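Local coordinates for periplasmic binding protein (Pseudomonas aeruginosa, PDB 2R79) that binds heme in the periplasm and probably delivers it to a membrane transporter for uptake into the cell, at residues Q3-A8 with K102-W107; G54-R59 with A81-E86; D61-T66 with P73-L78. All coordinates share one frame; numbering follows the deposited sequence.

Contact 1. Residues Q3-A8 with K102-W107; sequences QRWVSA and KKLGDW
Trp5 turns its ring out from strand 5-7 with CG beside the backbone N and opposite the carbonyl carbon (chi1 -64°), and Trp107 on helix 94-108 adopts the same first rotamer (chi1 -54°). These torsions set the far end of the Trp5 benzene ring against the root of the second tryptophan rather than over its indole. Trp5 CH2 lies 3.6 Å from Trp107 CB, and the nearest ring atom, Trp107 CE3, is 4.2 Å from Trp5 CH2. The two side chains cross at about a right angle, and Trp5 CH2 comes in near the plane of the Trp107 ring, at its edge, so the two indoles do not stack. Leu104, one helical turn earlier, brings a branch to the same rim, with its CD2 4.0 Å from Trp5 CZ3. The backbone joins in as well: the carbonyl Trp107 O comes within 3.6 Å of Trp5 CZ2, close to the indole plane.

One face of the Trp107 ring is backed by its own helix, where Lys103 O lies 3.4 Å above the ring plane near the rim, and the same ring takes part in a cation-pi interaction with Arg84. The contact ties the 94-108 helix to the parallel sheet, where Trp5 also packs on Ile62 and Ile64 of the neighbouring strand. No hydrogen bond links the two segments. With Trp5 NE1 given to Pro2 O, the indole meets the helix through carbon alone, which implies cohesion by burial of apolar surface, probably helped slightly by the ring C-H edge facing the partly negative carbonyl oxygen.

Contact 2. Residues G54-R59 with A81-E86; sequences GVLALR and AGVRVE. With HEM (protoporphyrin IX containing Fe), chain D.
Beside the apolar touch of Leu56 on Ala81 and Val83, the guanidinium of Arg84 and the carboxylate of Glu86 are paired within one segment. The guanidinium has Glu86 OE2 at its edge, 3.1 Å from Arg84 NE and only 2° out of the guanidinium plane. This salt bridge is nearly straight at the nitrogen (176°), but it meets the carboxylate from above its plane, 44° out. Arg84 also makes a cation-pi interaction with Trp107. At the other end of the region a heme propionate comes up to the helix, HEM O1A standing 3.4 Å from Gly54 CA, a close approach without a bond; the same heme is hydrogen-bonded to Arg203 NH1 of a neighbouring (third) subunit.

Across the contact a single branch does the work. Leu56 CG sits beside its backbone N, opposite the carbonyl carbon, and from there CD2 reaches both partners, 3.7 Å from Val83 CG2 and 3.9 Å from Ala81 CB. Val83 leans toward the helix, and its side chain crosses that of Leu56 obliquely. Leu56 also packs on Leu78 of helix 72-80, and Val83 on Leu63 of strand 62-65.

Helix 72-80 ends in a Schellman motif spanning Leu78 to Val83: Val83 N bonds to Leu78 O and Gly82 N to Glu79 O, with Gly82 as the C-prime residue at positive phi. The chain then runs into strand 85-87, an outermost strand of the parallel sheet within this chain. On the opposing segment a type I beta turn runs from Leu56 to Arg59. Its closing backbone bond joins Arg59 N to Leu56 O, and Arg59, the last residue of the turn, has positive phi. Ala57 and Leu58, in the middle of this turn, pack on Gln154 of the third subunit.

Contact 3. Residues D61-T66 with P73-L78; sequences DILIGT and PVLKQL
Leu63 and Leu78 approach each other at about a right angle, methyl against methyl, with Leu63 CD2 3.6 Å from Leu78 CD1. Both side chains leave the backbone toward the opposing segment, one rising from the sheet and the other descending from the helix. Their first torsions differ. In Leu63, CG is anti to the backbone N (chi1 169°), and from there CD2 meets the Leu78 methyl; in Leu78, CG lies beside the backbone N (chi1 -74°), opposite the carbonyl carbon. Leu75, about one turn earlier in the helix, adds a looser touch. It leaves the backbone at a slant to the strand, yet the end of its side chain turns back, bringing CD2 to 4.3 Å from the same Leu63 CD2. One methyl of the strand residue therefore serves two leucines of the helix.

The contact is wholly aliphatic, with no hydrogen bond between the segments. Because the helix is held to the strand through side-chain tips, their backbones stay well apart, the nearest CA atoms being those of Leu63 and Leu78 at 9.2 Å. Leu63 is flanked within the sheet by Val6 and Val85, while Leu78 also packs on Val55 of helix 52-56. Leu63 is further fixed through its backbone, which is hydrogen-bonded to Arg84 and Glu86. Strand 62-65, helix 72-80 and strand 85-87 follow one another along the chain, and the two strands are parallel neighbours with the helix packed on the sheet: a beta-alpha-beta crossover.

All three contacts gather round one four-stranded parallel sheet. Contact 3 is nested in the chain loop closed by contact 2, and contact 2 in that closed by contact 1. Contacts 2 and 3 are the closest, their centres about 7 Å apart; contact 1 lies about 13 Å from each. Neighbouring strands bond 3-8 to 61-66 (Ala8 N to Ile64 O, 3.0 Å, probably) and 61-66 to 81-86 (Glu86 N to Leu63 O, 2.7 Å, probably). Trp5 and Leu63 serve helices on opposite sides of this sheet. Leu75's side chain is about 12 Å from that of Tyr46, the axial iron ligand, and Leu78's about 11 Å from a bound heme, whereas segment 54-59 touches a heme propionate.

Contact 1. Residues Q3-A8 with K102-W107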
loop_
_atom_site.group_PDB
_atom_site.type_symbol
_atom_site.label_atom_id
_atom_site.label_comp_id
_atom_site.label_asym_id
_atom_site.label_seq_id
_atom_site.Cartn_x
_atom_site.Cartn_y
_atom_site.Cartn_z
ATOM N N GLN A 3 -32.292 21.010 8.953
ATOM C CA GLN A 3 -30.962 21.290 8.417
ATOM C C GLN A 3 -29.856 20.471 9.066
ATOM O O GLN A 3 -28.851 20.161 8.427
ATOM C CB GLN A 3 -30.635 22.773 8.570
ATOM C CG GLN A 3 -31.566 23.681 7.805
ATOM C CD GLN A 3 -31.608 23.353 6.334
ATOM O OE1 GLN A 3 -30.592 23.421 5.643
ATOM N NE2 GLN A 3 -32.789 22.990 5.841
ATOM N N ARG A 4 -30.025 20.140 10.340
ATOM C CA ARG A 4 -29.028 19.349 11.048
ATOM C C ARG A 4 -29.616 17.988 11.402
ATOM O O ARG A 4 -30.536 17.885 12.212
ATOM C CB ARG A 4 -28.568 20.066 12.319
ATOM C CG ARG A 4 -28.042 21.487 12.096
ATOM C CD ARG A 4 -27.103 21.900 13.226
ATOM N NE ARG A 4 -25.703 21.768 12.827
ATOM C CZ ARG A 4 -24.734 21.307 13.611
ATOM N NH1 ARG A 4 -25.005 20.923 14.848
ATOM N NH2 ARG A 4 -23.488 21.234 13.156
ATOM N N TRP A 5 -29.070 16.948 10.786
ATOM C CA TRP A 5 -29.542 15.584 10.997
ATOM C C TRP A 5 -28.551 14.693 11.726
ATOM O O TRP A 5 -27.344 14.775 11.511
ATOM C CB TRP A 5 -29.826 14.903 9.656
ATOM C CG TRP A 5 -30.911 15.490 8.821
ATOM C CD1 TRP A 5 -31.090 16.804 8.499
ATOM C CD2 TRP A 5 -31.918 14.762 8.109
ATOM N NE1 TRP A 5 -32.143 16.940 7.624
ATOM C CE2 TRP A 5 -32.669 15.701 7.369
ATOM C CE3 TRP A 5 -32.256 13.405 8.023
ATOM C CZ2 TRP A 5 -33.740 15.328 6.551
ATOM C CZ3 TRP A 5 -33.319 13.031 7.209
ATOM C CH2 TRP A 5 -34.050 13.992 6.481
ATOM N N VAL A 6 -29.078 13.835 12.586
ATOM C CA VAL A 6 -28.269 12.851 13.283
ATOM C C VAL A 6 -28.954 11.549 12.873
ATOM O O VAL A 6 -30.179 11.433 12.963
ATOM C CB VAL A 6 -28.309 13.028 14.807
ATOM C CG1 VAL A 6 -27.796 11.773 15.491
ATOM C CG2 VAL A 6 -27.436 14.207 15.198
ATOM N N SER A 7 -28.176 10.585 12.394
ATOM C CA SER A 7 -28.761 9.338 11.935
ATOM C C SER A 7 -28.226 8.080 12.600
ATOM O O SER A 7 -27.009 7.893 12.727
ATOM C CB SER A 7 -28.592 9.226 10.420
ATOM O OG SER A 7 -29.120 8.005 9.943
ATOM N N ALA A 8 -29.157 7.221 13.008
ATOM C CA ALA A 8 -28.845 5.951 13.653
ATOM C C ALA A 8 -29.351 4.819 12.767
ATOM O O ALA A 8 -30.545 4.724 12.489
ATOM C CB ALA A 8 -29.508 5.881 15.011
ATOM N N LYS A 102 -39.875 7.619 0.763
ATOM C CA LYS A 102 -40.912 8.632 0.641
ATOM C C LYS A 102 -40.701 9.711 1.696
ATOM O O LYS A 102 -40.696 10.901 1.387
ATOM C CB LYS A 102 -42.290 7.989 0.824
ATOM C CG LYS A 102 -43.447 8.973 0.911
ATOM C CD LYS A 102 -43.632 9.744 -0.386
ATOM C CE LYS A 102 -44.815 10.704 -0.292
ATOM N NZ LYS A 102 -45.005 11.483 -1.549
ATOM N N LYS A 103 -40.521 9.292 2.943
ATOM C CA LYS A 103 -40.315 10.235 4.035
ATOM C C LYS A 103 -39.001 11.004 3.907
ATOM O O LYS A 103 -38.991 12.231 3.981
ATOM C CB LYS A 103 -40.352 9.507 5.377
ATOM C CG LYS A 103 -41.668 8.817 5.661
ATOM C CD LYS A 103 -41.667 8.160 7.034
ATOM C CE LYS A 103 -42.997 7.473 7.297
ATOM N NZ LYS A 103 -43.078 6.926 8.680
ATOM N N LEU A 104 -37.897 10.283 3.720
ATOM C CA LEU A 104 -36.594 10.927 3.587
ATOM C C LEU A 104 -36.638 11.959 2.476
ATOM O O LEU A 104 -36.123 13.065 2.623
ATOM C CB LEU A 104 -35.508 9.896 3.285
ATOM C CG LEU A 104 -35.206 8.887 4.392
ATOM C CD1 LEU A 104 -34.090 7.957 3.938
ATOM C CD2 LEU A 104 -34.807 9.622 5.666
ATOM N N GLY A 105 -37.265 11.593 1.366
ATOM C CA GLY A 105 -37.369 12.512 0.252
ATOM C C GLY A 105 -38.056 13.799 0.667
ATOM O O GLY A 105 -37.589 14.890 0.343
ATOM N N ASP A 106 -39.160 13.674 1.399
ATOM C CA ASP A 106 -39.906 14.841 1.840
ATOM C C ASP A 106 -39.148 15.715 2.830
ATOM O O ASP A 106 -39.084 16.929 2.652
ATOM C CB ASP A 106 -41.252 14.429 2.448
ATOM C CG ASP A 106 -42.239 13.919 1.404
ATOM O OD1 ASP A 106 -42.089 14.263 0.211
ATOM O OD2 ASP A 106 -43.178 13.181 1.782
ATOM N N TRP A 107 -38.580 15.117 3.871
ATOM C CA TRP A 107 -37.847 15.910 4.855
ATOM C C TRP A 107 -36.578 16.526 4.267
ATOM O O TRP A 107 -36.022 17.467 4.829
ATOM C CB TRP A 107 -37.475 15.068 6.080
ATOM C CG TRP A 107 -38.627 14.370 6.732
ATOM C CD1 TRP A 107 -39.907 14.831 6.850
ATOM C CD2 TRP A 107 -38.604 13.082 7.362
ATOM N NE1 TRP A 107 -40.686 13.908 7.511
ATOM C CE2 TRP A 107 -39.912 12.825 7.836
ATOM C CE3 TRP A 107 -37.607 12.119 7.573
ATOM C CZ2 TRP A 107 -40.250 11.640 8.508
ATOM C CZ3 TRP A 107 -37.944 10.937 8.244
ATOM C CH2 TRP A 107 -39.257 10.712 8.700
#

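Contact 2. Residues G54-R59 with A81-E86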
loop_
_atom_site.group_PDB
_atom_site.type_symbol
_atom_site.label_atom_id
_atom_site.label_comp_id
_atom_site.label_asym_id
_atom_site.label_seq_id
_atom_site.Cartn_x
_atom_site.Cartn_y
_atom_site.Cartn_z
ATOM N N GLY A 54 -24.854 12.919 23.917
ATOM C CA GLY A 54 -24.133 12.937 22.656
ATOM C C GLY A 54 -24.892 13.573 21.502
ATOM O O GLY A 54 -24.313 14.310 20.701
ATOM N N VAL A 55 -26.188 13.298 21.406
ATOM C CA VAL A 55 -26.983 13.864 20.324
ATOM C C VAL A 55 -27.321 15.323 20.598
ATOM O O VAL A 55 -27.260 16.158 19.697
ATOM C CB VAL A 55 -28.297 13.066 20.104
ATOM C CG1 VAL A 55 -28.000 11.577 20.055
ATOM C CG2 VAL A 55 -29.284 13.367 21.199
ATOM N N LEU A 56 -27.667 15.627 21.844
ATOM C CA LEU A 56 -28.020 16.988 22.231
ATOM C C LEU A 56 -26.891 17.965 21.939
ATOM O O LEU A 56 -27.133 19.105 21.536
ATOM C CB LEU A 56 -28.372 17.034 23.721
ATOM C CG LEU A 56 -29.649 16.272 24.080
ATOM C CD1 LEU A 56 -29.828 16.206 25.585
ATOM C CD2 LEU A 56 -30.835 16.959 23.411
ATOM N N ALA A 57 -25.658 17.503 22.137
ATOM C CA ALA A 57 -24.463 18.313 21.914
ATOM C C ALA A 57 -24.332 18.788 20.476
ATOM O O ALA A 57 -23.625 19.754 20.193
ATOM C CB ALA A 57 -23.233 17.519 22.303
ATOM N N LEU A 58 -25.015 18.100 19.567
ATOM C CA LEU A 58 -24.966 18.434 18.152
ATOM C C LEU A 58 -26.092 19.368 17.718
ATOM O O LEU A 58 -26.173 19.738 16.552
ATOM C CB LEU A 58 -25.008 17.150 17.318
ATOM C CG LEU A 58 -23.823 16.196 17.501
ATOM C CD1 LEU A 58 -24.074 14.906 16.741
ATOM C CD2 LEU A 58 -22.552 16.865 17.015
ATOM N N ARG A 59 -26.962 19.747 18.647
ATOM C CA ARG A 59 -28.066 20.649 18.317
ATOM C C ARG A 59 -28.783 20.158 17.055
ATOM O O ARG A 59 -28.902 20.889 16.073
ATOM C CB ARG A 59 -27.525 22.064 18.079
ATOM C CG ARG A 59 -26.574 22.562 19.159
ATOM C CD ARG A 59 -26.152 24.013 18.924
ATOM N NE ARG A 59 -25.439 24.221 17.661
ATOM C CZ ARG A 59 -24.254 23.690 17.362
ATOM N NH1 ARG A 59 -23.632 22.904 18.234
ATOM N NH2 ARG A 59 -23.682 23.955 16.195
ATOM N N ALA A 81 -36.671 16.930 25.261
ATOM C CA ALA A 81 -35.704 18.015 25.149
ATOM C C ALA A 81 -35.941 18.846 23.890
ATOM O O ALA A 81 -35.148 19.728 23.559
ATOM C CB ALA A 81 -34.290 17.450 25.148
ATOM N N GLY A 82 -37.034 18.554 23.191
ATOM C CA GLY A 82 -37.360 19.296 21.986
ATOM C C GLY A 82 -36.834 18.703 20.689
ATOM O O GLY A 82 -37.110 19.235 19.608
ATOM N N VAL A 83 -36.082 17.608 20.779
ATOM C CA VAL A 83 -35.532 16.971 19.584
ATOM C C VAL A 83 -36.600 16.223 18.780
ATOM O O VAL A 83 -37.355 15.415 19.322
ATOM C CB VAL A 83 -34.407 15.963 19.942
ATOM C CG1 VAL A 83 -33.871 15.320 18.674
ATOM C CG2 VAL A 83 -33.287 16.664 20.703
ATOM N N ARG A 84 -36.661 16.499 17.483
ATOM C CA ARG A 84 -37.618 15.832 16.612
ATOM C C ARG A 84 -37.113 14.420 16.301
ATOM O O ARG A 84 -36.130 14.249 15.576
ATOM C CB ARG A 84 -37.785 16.623 15.318
ATOM C CG ARG A 84 -38.694 15.964 14.307
ATOM C CD ARG A 84 -38.733 16.762 13.022
ATOM N NE ARG A 84 -39.508 16.090 11.986
ATOM C CZ ARG A 84 -39.700 16.582 10.766
ATOM N NH1 ARG A 84 -39.172 17.753 10.434
ATOM N NH2 ARG A 84 -40.411 15.903 9.877
ATOM N N VAL A 85 -37.784 13.414 16.852
ATOM C CA VAL A 85 -37.391 12.024 16.640
ATOM C C VAL A 85 -38.315 11.292 15.673
ATOM O O VAL A 85 -39.507 11.133 15.938
ATOM C CB VAL A 85 -37.368 11.246 17.973
ATOM C CG1 VAL A 85 -37.081 9.778 17.720
ATOM C CG2 VAL A 85 -36.318 11.834 18.889
ATOM N N GLU A 86 -37.755 10.849 14.552
ATOM C CA GLU A 86 -38.517 10.124 13.543
ATOM C C GLU A 86 -38.120 8.653 13.549
ATOM O O GLU A 86 -36.947 8.316 13.710
ATOM C CB GLU A 86 -38.247 10.699 12.153
ATOM C CG GLU A 86 -38.706 12.125 11.943
ATOM C CD GLU A 86 -40.207 12.282 12.052
ATOM O OE1 GLU A 86 -40.937 11.447 11.477
ATOM O OE2 GLU A 86 -40.656 13.252 12.698
HETATM C CHA HEM D . -18.218 11.054 25.416
HETATM C CHB HEM D . -15.731 8.052 22.411
HETATM C CHC HEM D . -11.554 9.725 24.236
HETATM C CHD HEM D . -13.995 12.642 27.284
HETATM C C1A HEM D . -17.920 10.075 24.429
HETATM C C2A HEM D . -18.883 9.384 23.581
HETATM C C3A HEM D . -18.178 8.531 22.775
HETATM C C4A HEM D . -16.782 8.714 23.082
HETATM C CMA HEM D . -18.746 7.525 21.770
HETATM C CAA HEM D . -20.403 9.544 23.533
HETATM C CBA HEM D . -20.877 10.665 22.610
HETATM C CGA HEM D . -20.548 12.047 23.147
HETATM O O1A HEM D . -21.129 12.445 24.183
HETATM O O2A HEM D . -19.700 12.737 22.534
HETATM C C1B HEM D . -14.368 8.178 22.701
HETATM C C2B HEM D . -13.292 7.500 21.993
HETATM C C3B HEM D . -12.108 7.978 22.498
HETATM C C4B HEM D . -12.470 8.936 23.529
HETATM C CMB HEM D . -13.451 6.392 20.935
HETATM C CAB HEM D . -10.810 7.602 22.150
HETATM C CBB HEM D . -10.369 7.432 20.876
HETATM C C1C HEM D . -11.865 10.659 25.235
HETATM C C2C HEM D . -10.888 11.479 25.918
HETATM C C3C HEM D . -11.553 12.336 26.732
HETATM C C4C HEM D . -12.957 11.975 26.619
HETATM C CMC HEM D . -9.375 11.395 25.781
HETATM C CAC HEM D . -11.001 13.457 27.353
HETATM C CBC HEM D . -10.684 13.514 28.670
HETATM C C1D HEM D . -15.353 12.431 27.065
HETATM C C2D HEM D . -16.383 13.202 27.714
HETATM C C3D HEM D . -17.564 12.753 27.236
HETATM C C4D HEM D . -17.275 11.729 26.227
HETATM C CMD HEM D . -16.192 14.304 28.754
HETATM C CAD HEM D . -18.901 13.205 27.822
HETATM C CBD HEM D . -19.709 12.147 28.573
HETATM C CGD HEM D . -19.043 11.654 29.857
HETATM O O1D HEM D . -19.656 10.809 30.549
HETATM O O2D HEM D . -17.918 12.103 30.181
HETATM N NA HEM D . -16.624 9.630 24.129
HETATM N NB HEM D . -13.860 9.023 23.688
HETATM N NC HEM D . -13.147 10.954 25.679
HETATM N ND HEM D . -15.896 11.514 26.159
HETATM FE FE HEM D . -14.902 10.147 25.044
#

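Contact 3. Residues D61-T66 with P73-L78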
loop_
_atom_site.group_PDB
_atom_site.type_symbol
_atom_site.label_atom_id
_atom_site.label_comp_id
_atom_site.label_asym_id
_atom_site.label_seq_id
_atom_site.Cartn_x
_atom_site.Cartn_y
_atom_site.Cartn_z
ATOM N N ASP A 61 -31.782 19.027 14.461
ATOM C CA ASP A 61 -33.135 19.444 14.142
ATOM C C ASP A 61 -33.973 18.177 14.029
ATOM O O ASP A 61 -35.189 18.202 14.219
ATOM C CB ASP A 61 -33.174 20.200 12.815
ATOM C CG ASP A 61 -32.609 21.599 12.926
ATOM O OD1 ASP A 61 -33.102 22.367 13.780
ATOM O OD2 ASP A 61 -31.681 21.935 12.158
ATOM N N ILE A 62 -33.315 17.064 13.730
ATOM C CA ILE A 62 -34.019 15.804 13.584
ATOM C C ILE A 62 -33.144 14.597 13.861
ATOM O O ILE A 62 -31.957 14.585 13.553
ATOM C CB ILE A 62 -34.612 15.670 12.158
ATOM C CG1 ILE A 62 -35.331 14.327 12.007
ATOM C CG2 ILE A 62 -33.509 15.799 11.124
ATOM C CD1 ILE A 62 -36.010 14.144 10.660
ATOM N N LEU A 63 -33.746 13.586 14.468
ATOM C CA LEU A 63 -33.058 12.345 14.767
ATOM C C LEU A 63 -33.856 11.246 14.078
ATOM O O LEU A 63 -35.052 11.098 14.325
ATOM C CB LEU A 63 -33.022 12.082 16.277
ATOM C CG LEU A 63 -32.556 10.669 16.664
ATOM C CD1 LEU A 63 -31.171 10.408 16.090
ATOM C CD2 LEU A 63 -32.543 10.516 18.175
ATOM N N ILE A 64 -33.201 10.492 13.204
ATOM C CA ILE A 64 -33.877 9.413 12.505
ATOM C C ILE A 64 -33.274 8.065 12.882
ATOM O O ILE A 64 -32.078 7.954 13.157
ATOM C CB ILE A 64 -33.806 9.589 10.959
ATOM C CG1 ILE A 64 -32.359 9.498 10.473
ATOM C CG2 ILE A 64 -34.390 10.941 10.557
ATOM C CD1 ILE A 64 -32.226 9.547 8.962
ATOM N N GLY A 65 -34.124 7.046 12.901
ATOM C CA GLY A 65 -33.684 5.704 13.234
ATOM C C GLY A 65 -34.818 4.737 12.972
ATOM O O GLY A 65 -35.895 5.148 12.539
ATOM N N THR A 66 -34.584 3.453 13.225
ATOM C CA THR A 66 -35.621 2.455 13.017
ATOM C C THR A 66 -36.106 1.942 14.368
ATOM O O THR A 66 -35.866 2.570 15.400
ATOM C CB THR A 66 -35.102 1.257 12.190
ATOM O OG1 THR A 66 -34.109 0.548 12.943
ATOM C CG2 THR A 66 -34.497 1.732 10.878
ATOM N N PRO A 73 -36.035 4.771 27.000
ATOM C CA PRO A 73 -35.964 5.930 27.893
ATOM C C PRO A 73 -35.126 7.081 27.343
ATOM O O PRO A 73 -35.487 8.247 27.510
ATOM C CB PRO A 73 -35.386 5.340 29.178
ATOM C CG PRO A 73 -34.555 4.198 28.685
ATOM C CD PRO A 73 -35.452 3.581 27.642
ATOM N N VAL A 74 -34.016 6.755 26.684
ATOM C CA VAL A 74 -33.141 7.779 26.119
ATOM C C VAL A 74 -33.845 8.529 24.988
ATOM O O VAL A 74 -33.724 9.750 24.877
ATOM C CB VAL A 74 -31.801 7.168 25.598
ATOM C CG1 VAL A 74 -32.030 6.367 24.335
ATOM C CG2 VAL A 74 -30.791 8.268 25.341
ATOM N N LEU A 75 -34.588 7.803 24.156
ATOM C CA LEU A 75 -35.312 8.431 23.054
ATOM C C LEU A 75 -36.381 9.363 23.625
ATOM O O LEU A 75 -36.641 10.438 23.079
ATOM C CB LEU A 75 -35.972 7.372 22.160
ATOM C CG LEU A 75 -35.066 6.434 21.352
ATOM C CD1 LEU A 75 -35.923 5.420 20.611
ATOM C CD2 LEU A 75 -34.219 7.232 20.371
ATOM N N LYS A 76 -36.990 8.946 24.733
ATOM C CA LYS A 76 -38.025 9.741 25.381
ATOM C C LYS A 76 -37.478 11.055 25.928
ATOM O O LYS A 76 -38.030 12.122 25.654
ATOM C CB LYS A 76 -38.684 8.939 26.508
ATOM C CG LYS A 76 -39.428 7.700 26.021
ATOM C CD LYS A 76 -40.533 8.063 25.029
ATOM C CE LYS A 76 -41.112 6.826 24.354
ATOM N NZ LYS A 76 -41.646 5.849 25.342
ATOM N N GLN A 77 -36.393 10.986 26.695
ATOM C CA GLN A 77 -35.813 12.203 27.248
ATOM C C GLN A 77 -35.393 13.128 26.112
ATOM O O GLN A 77 -35.401 14.351 26.264
ATOM C CB GLN A 77 -34.612 11.887 28.150
ATOM C CG GLN A 77 -33.375 11.362 27.438
ATOM C CD GLN A 77 -32.171 11.244 28.370
ATOM O OE1 GLN A 77 -31.724 12.234 28.957
ATOM N NE2 GLN A 77 -31.641 10.031 28.505
ATOM N N LEU A 78 -35.038 12.543 24.970
ATOM C CA LEU A 78 -34.637 13.335 23.814
ATOM C C LEU A 78 -35.833 14.106 23.276
ATOM O O LEU A 78 -35.734 15.297 22.976
ATOM C CB LEU A 78 -34.065 12.442 22.708
ATOM C CG LEU A 78 -32.660 11.876 22.918
ATOM C CD1 LEU A 78 -32.216 11.141 21.667
ATOM C CD2 LEU A 78 -31.698 13.004 23.234
#